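Local coordinates for protein apoptosis regulator ced-9 (PDB 1OHU) that restrains programmed cell death in Caenorhabditis elegans by sequestering the caspase activator ced-4, which it releases when egl-1 binds, at residues A[68-73]-A[83-88]; A[77-82]-A[135-140]. The protein carries 3 engineered substitutions. All blocks are in the same frame, centred on the assembly; numbering follows the deposited sequence.

Interaction 1: A[68-73]-A[83-88]; sequences SEQLLA and QDVVRT. Engineered in segment 68-73: Ser68 (natural residue Cys).
Val85 reaches toward helix 44-71 with its two methyl groups spread by the first torsion. CG1 is anti to the backbone N (chi1 168°) and CG2 anti to the carbonyl carbon, and the two methyls straddle the Gln70-Leu71 step. On the facing helix, Leu71 has CG anti to its backbone N at chi1 -163°, which carries CD1 across to Val85. The two side chains cross at about a right angle, and Leu71 CD1 packs on Val85 CB at 3.9 Å. The CG2 methyl points at the backbone, and also lies beside Leu71 CD1. It rests 3.7 Å from Leu71 N and 3.8 Å from Gln70 CB. The CG1 branch lies 4.1 Å from Leu71 CB and is equally far from Gln70 OE1. Gln70 thus touches Val85 with CB and, more loosely, with OE1 at the end of its extended chain. No hydrogen bond joins the two segments. Val85 and Leu71 are buried, whereas Gln70 is exposed, so the contact has one solvent-facing border. The backbones come close here, with 6.1 Å between Leu71 CA and Val85 CA. Phe67, one turn before Leu71, also touches Val85, and Ile77 touches Leu71. The arrangement is helix-to-helix apolar packing between the end of helix 44-71 and the short helix 79-86, within the all-helical fold of the Bcl-2 family.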
loop_
_atom_site.group_PDB
_atom_site.type_symbol
_atom_site.label_atom_id
_atom_site.label_comp_id
_atom_site.label_asym_id
_atom_site.label_seq_id
_atom_site.Cartn_x
_atom_site.Cartn_y
_atom_site.Cartn_z
ATOM N N SER A 68 -4.858 -7.290 -10.293
ATOM C CA SER A 68 -5.139 -8.279 -9.268
ATOM C C SER A 68 -5.552 -9.593 -9.926
ATOM O O SER A 68 -5.276 -10.672 -9.403
ATOM C CB SER A 68 -6.217 -7.770 -8.303
ATOM O OG SER A 68 -7.449 -7.568 -8.956
ATOM N N GLU A 69 -6.199 -9.516 -11.085
ATOM C CA GLU A 69 -6.570 -10.740 -11.770
ATOM C C GLU A 69 -5.303 -11.387 -12.312
ATOM O O GLU A 69 -5.243 -12.600 -12.470
ATOM C CB GLU A 69 -7.577 -10.468 -12.894
ATOM C CG GLU A 69 -8.992 -10.246 -12.380
ATOM C CD GLU A 69 -10.020 -10.063 -13.488
ATOM O OE1 GLU A 69 -10.865 -9.166 -13.338
ATOM O OE2 GLU A 69 -10.001 -10.808 -14.494
ATOM N N GLN A 70 -4.281 -10.576 -12.582
ATOM C CA GLN A 70 -3.005 -11.101 -13.072
ATOM C C GLN A 70 -2.271 -11.754 -11.906
ATOM O O GLN A 70 -1.749 -12.866 -12.016
ATOM C CB GLN A 70 -2.124 -9.984 -13.630
ATOM C CG GLN A 70 -2.670 -9.295 -14.885
ATOM C CD GLN A 70 -1.688 -8.298 -15.466
ATOM O OE1 GLN A 70 -0.939 -7.651 -14.734
ATOM N NE2 GLN A 70 -1.699 -8.155 -16.781
ATOM N N LEU A 71 -2.231 -11.040 -10.789
ATOM C CA LEU A 71 -1.565 -11.521 -9.588
ATOM C C LEU A 71 -2.197 -12.809 -9.066
ATOM O O LEU A 71 -1.507 -13.674 -8.527
ATOM C CB LEU A 71 -1.628 -10.455 -8.496
ATOM C CG LEU A 71 -0.633 -10.652 -7.355
ATOM C CD1 LEU A 71 0.779 -10.531 -7.916
ATOM C CD2 LEU A 71 -0.857 -9.602 -6.272
ATOM N N LEU A 72 -3.510 -12.931 -9.234
ATOM C CA LEU A 72 -4.233 -14.102 -8.759
ATOM C C LEU A 72 -4.415 -15.183 -9.814
ATOM O O LEU A 72 -5.128 -16.153 -9.578
ATOM C CB LEU A 72 -5.599 -13.681 -8.220
ATOM C CG LEU A 72 -5.570 -12.520 -7.220
ATOM C CD1 LEU A 72 -6.983 -12.224 -6.749
ATOM C CD2 LEU A 72 -4.667 -12.861 -6.037
ATOM N N ALA A 73 -3.777 -15.010 -10.973
ATOM C CA ALA A 73 -3.866 -15.986 -12.056
ATOM C C ALA A 73 -3.306 -17.331 -11.594
ATOM O O ALA A 73 -3.772 -18.385 -12.022
ATOM C CB ALA A 73 -3.096 -15.491 -13.278
ATOM N N GLN A 83 6.434 -9.128 -8.585
ATOM C CA GLN A 83 7.215 -8.072 -9.214
ATOM C C GLN A 83 6.841 -7.828 -10.678
ATOM O O GLN A 83 6.912 -6.697 -11.158
ATOM C CB GLN A 83 8.704 -8.395 -9.086
ATOM C CG GLN A 83 9.227 -8.226 -7.665
ATOM C CD GLN A 83 10.673 -8.660 -7.520
ATOM O OE1 GLN A 83 10.961 -9.739 -7.006
ATOM N NE2 GLN A 83 11.587 -7.825 -7.984
ATOM N N ASP A 84 6.438 -8.880 -11.386
ATOM C CA ASP A 84 6.043 -8.729 -12.784
ATOM C C ASP A 84 4.729 -7.956 -12.886
ATOM O O ASP A 84 4.556 -7.122 -13.778
ATOM C CB ASP A 84 5.834 -10.090 -13.462
ATOM C CG ASP A 84 7.089 -10.943 -13.498
ATOM O OD1 ASP A 84 8.202 -10.385 -13.574
ATOM O OD2 ASP A 84 6.945 -12.185 -13.472
ATOM N N VAL A 85 3.801 -8.252 -11.972
ATOM C CA VAL A 85 2.478 -7.625 -11.966
ATOM C C VAL A 85 2.470 -6.181 -11.500
ATOM O O VAL A 85 1.714 -5.358 -12.014
ATOM C CB VAL A 85 1.487 -8.428 -11.076
ATOM C CG1 VAL A 85 0.209 -7.626 -10.830
ATOM C CG2 VAL A 85 1.145 -9.744 -11.746
ATOM N N VAL A 86 3.326 -5.892 -10.532
ATOM C CA VAL A 86 3.441 -4.581 -9.904
ATOM C C VAL A 86 4.440 -3.615 -10.559
ATOM O O VAL A 86 4.507 -2.437 -10.204
ATOM C CB VAL A 86 3.804 -4.804 -8.414
ATOM C CG1 VAL A 86 4.749 -3.735 -7.912
ATOM C CG2 VAL A 86 2.523 -4.867 -7.588
ATOM N N ARG A 87 5.203 -4.122 -11.518
ATOM C CA ARG A 87 6.210 -3.330 -12.216
ATOM C C ARG A 87 5.766 -1.914 -12.615
ATOM O O ARG A 87 6.500 -0.952 -12.389
ATOM C CB ARG A 87 6.686 -4.088 -13.462
ATOM C CG ARG A 87 7.832 -3.422 -14.217
ATOM C CD ARG A 87 8.111 -4.147 -15.529
ATOM N NE ARG A 87 9.169 -3.505 -16.312
ATOM C CZ ARG A 87 9.527 -3.882 -17.541
ATOM N NH1 ARG A 87 8.911 -4.901 -18.130
ATOM N NH2 ARG A 87 10.498 -3.241 -18.184
ATOM N N THR A 88 4.571 -1.781 -13.187
ATOM C CA THR A 88 4.099 -0.473 -13.638
ATOM C C THR A 88 3.100 0.257 -12.737
ATOM O O THR A 88 2.596 1.315 -13.107
ATOM C CB THR A 88 3.494 -0.566 -15.063
ATOM O OG1 THR A 88 2.238 -1.256 -15.016
ATOM C CG2 THR A 88 4.438 -1.323 -15.986
#

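Interaction 2: A[77-82]-A[135-140]; sequences ISFSLY and TSLFIK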
loop_
_atom_site.group_PDB
_atom_site.type_symbol
_atom_site.label_atom_id
_atom_site.label_comp_id
_atom_site.label_asym_id
_atom_site.label_seq_id
_atom_site.Cartn_x
_atom_site.Cartn_y
_atom_site.Cartn_z
ATOM N N ILE A 77 1.066 -17.273 -5.011
ATOM C CA ILE A 77 1.770 -16.086 -5.470
ATOM C C ILE A 77 3.240 -16.111 -5.085
ATOM O O ILE A 77 3.587 -16.367 -3.930
ATOM C CB ILE A 77 1.136 -14.810 -4.878
ATOM C CG1 ILE A 77 -0.353 -14.772 -5.216
ATOM C CG2 ILE A 77 1.847 -13.571 -5.414
ATOM C CD1 ILE A 77 -1.099 -13.665 -4.535
ATOM N N SER A 78 4.107 -15.844 -6.053
ATOM C CA SER A 78 5.537 -15.830 -5.786
ATOM C C SER A 78 6.034 -14.390 -5.840
ATOM O O SER A 78 5.384 -13.520 -6.420
ATOM C CB SER A 78 6.278 -16.682 -6.814
ATOM O OG SER A 78 6.083 -16.164 -8.120
ATOM N N PHE A 79 7.185 -14.143 -5.233
ATOM C CA PHE A 79 7.749 -12.806 -5.213
ATOM C C PHE A 79 8.049 -12.345 -6.633
ATOM O O PHE A 79 7.868 -11.175 -6.969
ATOM C CB PHE A 79 9.022 -12.786 -4.366
ATOM C CG PHE A 79 9.521 -11.407 -4.055
ATOM C CD1 PHE A 79 8.636 -10.404 -3.673
ATOM C CD2 PHE A 79 10.876 -11.114 -4.121
ATOM C CE1 PHE A 79 9.091 -9.125 -3.361
ATOM C CE2 PHE A 79 11.347 -9.834 -3.810
ATOM C CZ PHE A 79 10.448 -8.838 -3.429
ATOM N N SER A 80 8.499 -13.272 -7.469
ATOM C CA SER A 80 8.811 -12.946 -8.852
ATOM C C SER A 80 7.552 -12.485 -9.577
ATOM O O SER A 80 7.535 -11.419 -10.182
ATOM C CB SER A 80 9.389 -14.157 -9.573
ATOM O OG SER A 80 9.709 -13.811 -10.910
ATOM N N LEU A 81 6.506 -13.304 -9.523
ATOM C CA LEU A 81 5.244 -12.964 -10.168
ATOM C C LEU A 81 4.752 -11.617 -9.626
ATOM O O LEU A 81 4.275 -10.773 -10.375
ATOM C CB LEU A 81 4.205 -14.045 -9.890
ATOM C CG LEU A 81 2.902 -14.056 -10.708
ATOM C CD1 LEU A 81 2.007 -15.162 -10.169
ATOM C CD2 LEU A 81 2.173 -12.726 -10.609
ATOM N N TYR A 82 4.866 -11.425 -8.317
ATOM C CA TYR A 82 4.437 -10.179 -7.700
ATOM C C TYR A 82 5.133 -8.995 -8.373
ATOM O O TYR A 82 4.506 -7.983 -8.696
ATOM C CB TYR A 82 4.763 -10.190 -6.199
ATOM C CG TYR A 82 4.628 -8.827 -5.550
ATOM C CD1 TYR A 82 3.374 -8.299 -5.231
ATOM C CD2 TYR A 82 5.753 -8.039 -5.313
ATOM C CE1 TYR A 82 3.249 -7.025 -4.699
ATOM C CE2 TYR A 82 5.638 -6.764 -4.785
ATOM C CZ TYR A 82 4.386 -6.264 -4.481
ATOM O OH TYR A 82 4.278 -4.998 -3.963
ATOM N N THR A 135 5.104 -6.633 -0.483
ATOM C CA THR A 135 4.875 -5.193 -0.562
ATOM C C THR A 135 5.883 -4.413 0.286
ATOM O O THR A 135 6.514 -3.471 -0.190
ATOM C CB THR A 135 3.428 -4.844 -0.120
ATOM O OG1 THR A 135 2.489 -5.573 -0.931
ATOM C CG2 THR A 135 3.164 -3.349 -0.287
ATOM N N SER A 136 6.046 -4.825 1.536
ATOM C CA SER A 136 6.974 -4.169 2.459
ATOM C C SER A 136 8.424 -4.245 1.975
ATOM O O SER A 136 9.168 -3.272 2.042
ATOM C CB SER A 136 6.881 -4.818 3.842
ATOM O OG SER A 136 5.558 -4.780 4.350
ATOM N N LEU A 137 8.816 -5.416 1.501
ATOM C CA LEU A 137 10.170 -5.637 1.020
ATOM C C LEU A 137 10.448 -4.832 -0.254
ATOM O O LEU A 137 11.455 -4.135 -0.354
ATOM C CB LEU A 137 10.367 -7.135 0.766
ATOM C CG LEU A 137 11.750 -7.698 0.443
ATOM C CD1 LEU A 137 11.695 -9.223 0.490
ATOM C CD2 LEU A 137 12.197 -7.211 -0.925
ATOM N N PHE A 138 9.552 -4.932 -1.224
ATOM C CA PHE A 138 9.718 -4.219 -2.483
ATOM C C PHE A 138 9.928 -2.725 -2.245
ATOM O O PHE A 138 10.818 -2.116 -2.837
ATOM C CB PHE A 138 8.489 -4.453 -3.369
ATOM C CG PHE A 138 8.648 -3.973 -4.782
ATOM C CD1 PHE A 138 8.391 -2.647 -5.116
ATOM C CD2 PHE A 138 9.030 -4.854 -5.787
ATOM C CE1 PHE A 138 8.507 -2.205 -6.432
ATOM C CE2 PHE A 138 9.149 -4.426 -7.106
ATOM C CZ PHE A 138 8.887 -3.100 -7.433
ATOM N N ILE A 139 9.120 -2.153 -1.360
ATOM C CA ILE A 139 9.188 -0.732 -1.035
ATOM C C ILE A 139 10.421 -0.357 -0.229
ATOM O O ILE A 139 10.986 0.720 -0.420
ATOM C CB ILE A 139 7.932 -0.284 -0.254
ATOM C CG1 ILE A 139 6.681 -0.519 -1.106
ATOM C CG2 ILE A 139 8.040 1.188 0.107
ATOM C CD1 ILE A 139 5.401 -0.020 -0.470
ATOM N N LYS A 140 10.824 -1.241 0.679
ATOM C CA LYS A 140 11.996 -1.026 1.521
ATOM C C LYS A 140 13.239 -0.753 0.679
ATOM O O LYS A 140 13.918 0.263 0.843
ATOM C CB LYS A 140 12.269 -2.267 2.362
ATOM C CG LYS A 140 11.577 -2.321 3.687
ATOM C CD LYS A 140 12.029 -3.567 4.405
ATOM C CE LYS A 140 11.764 -3.474 5.881
ATOM N NZ LYS A 140 12.097 -4.753 6.539
HETATM O O HOH W 1 1.568 -4.223 -3.275
#
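Tyr82 and Phe138 meet as an offset edge-to-face pair, with the edge of the tyrosine directed at the face of the phenylalanine. The ring centroids are 6.0 Å apart and the planes stand at 82°. Between these two residues the closest atoms are Tyr82 CE2 and Phe138 CB, 3.9 Å apart, and this CB lies at the tyrosine edge near its plane. Farther out, the phenol end reaches the start of segment 135-140, and the Tyr82 and Thr135 side chains cross at about a right angle. Tyr82 OH sits 3.5 Å from Thr135 CA. The two hydroxyls do not bond directly. One water joins them, 2.9 Å from Tyr82 OH and 2.9 Å from Thr135 OG1, and it donates to the threonine. Thr135 OG1 also bonds to the backbone O of Leu131, so the buried threonine hydroxyl has two partners. A phenylalanine in place of Tyr82 would probably leave the water without its tyrosine partner and break the water bridge to Thr135. Phe79 lies one turn earlier and makes the outer part of the contact. With CG anti to the backbone N (chi1 -168°), its ring extends to Leu137, where Phe79 CZ packs on Leu137 CD2 at 3.5 Å. Ser78 caps the helix that presents both aromatics: its OG accepts from Leu81 N at 3.2 Å. Helix 79-86 thus lies against helix 128-144. Helix 101-118 supplies Leu107 and Arg103 to Phe138, and helix 13-27, which carries most of the predicted BH4 motif, brings Phe21 to Thr135.

In the fold
From the N terminus, the chain runs through helix 13-27 and along helix 44-71, whose end forms the first half of interaction 1. After a short turn, residues 77-82 lead into helix 79-86 and supply the first half of interaction 2. Residues 83-88, next along the chain, then pack back on 68-73, closing a short loop. Interaction 2 closes a much longer one, passing through helix 101-118 before 135-140 arrives. The two contacts therefore cross along the sequence. Their centres lie about 10 Å apart and they touch: Leu71 packs on Leu81 and Tyr82, and Gln83 on Phe138. Helix 79-86 thus ties helix 44-71 to helix 128-144.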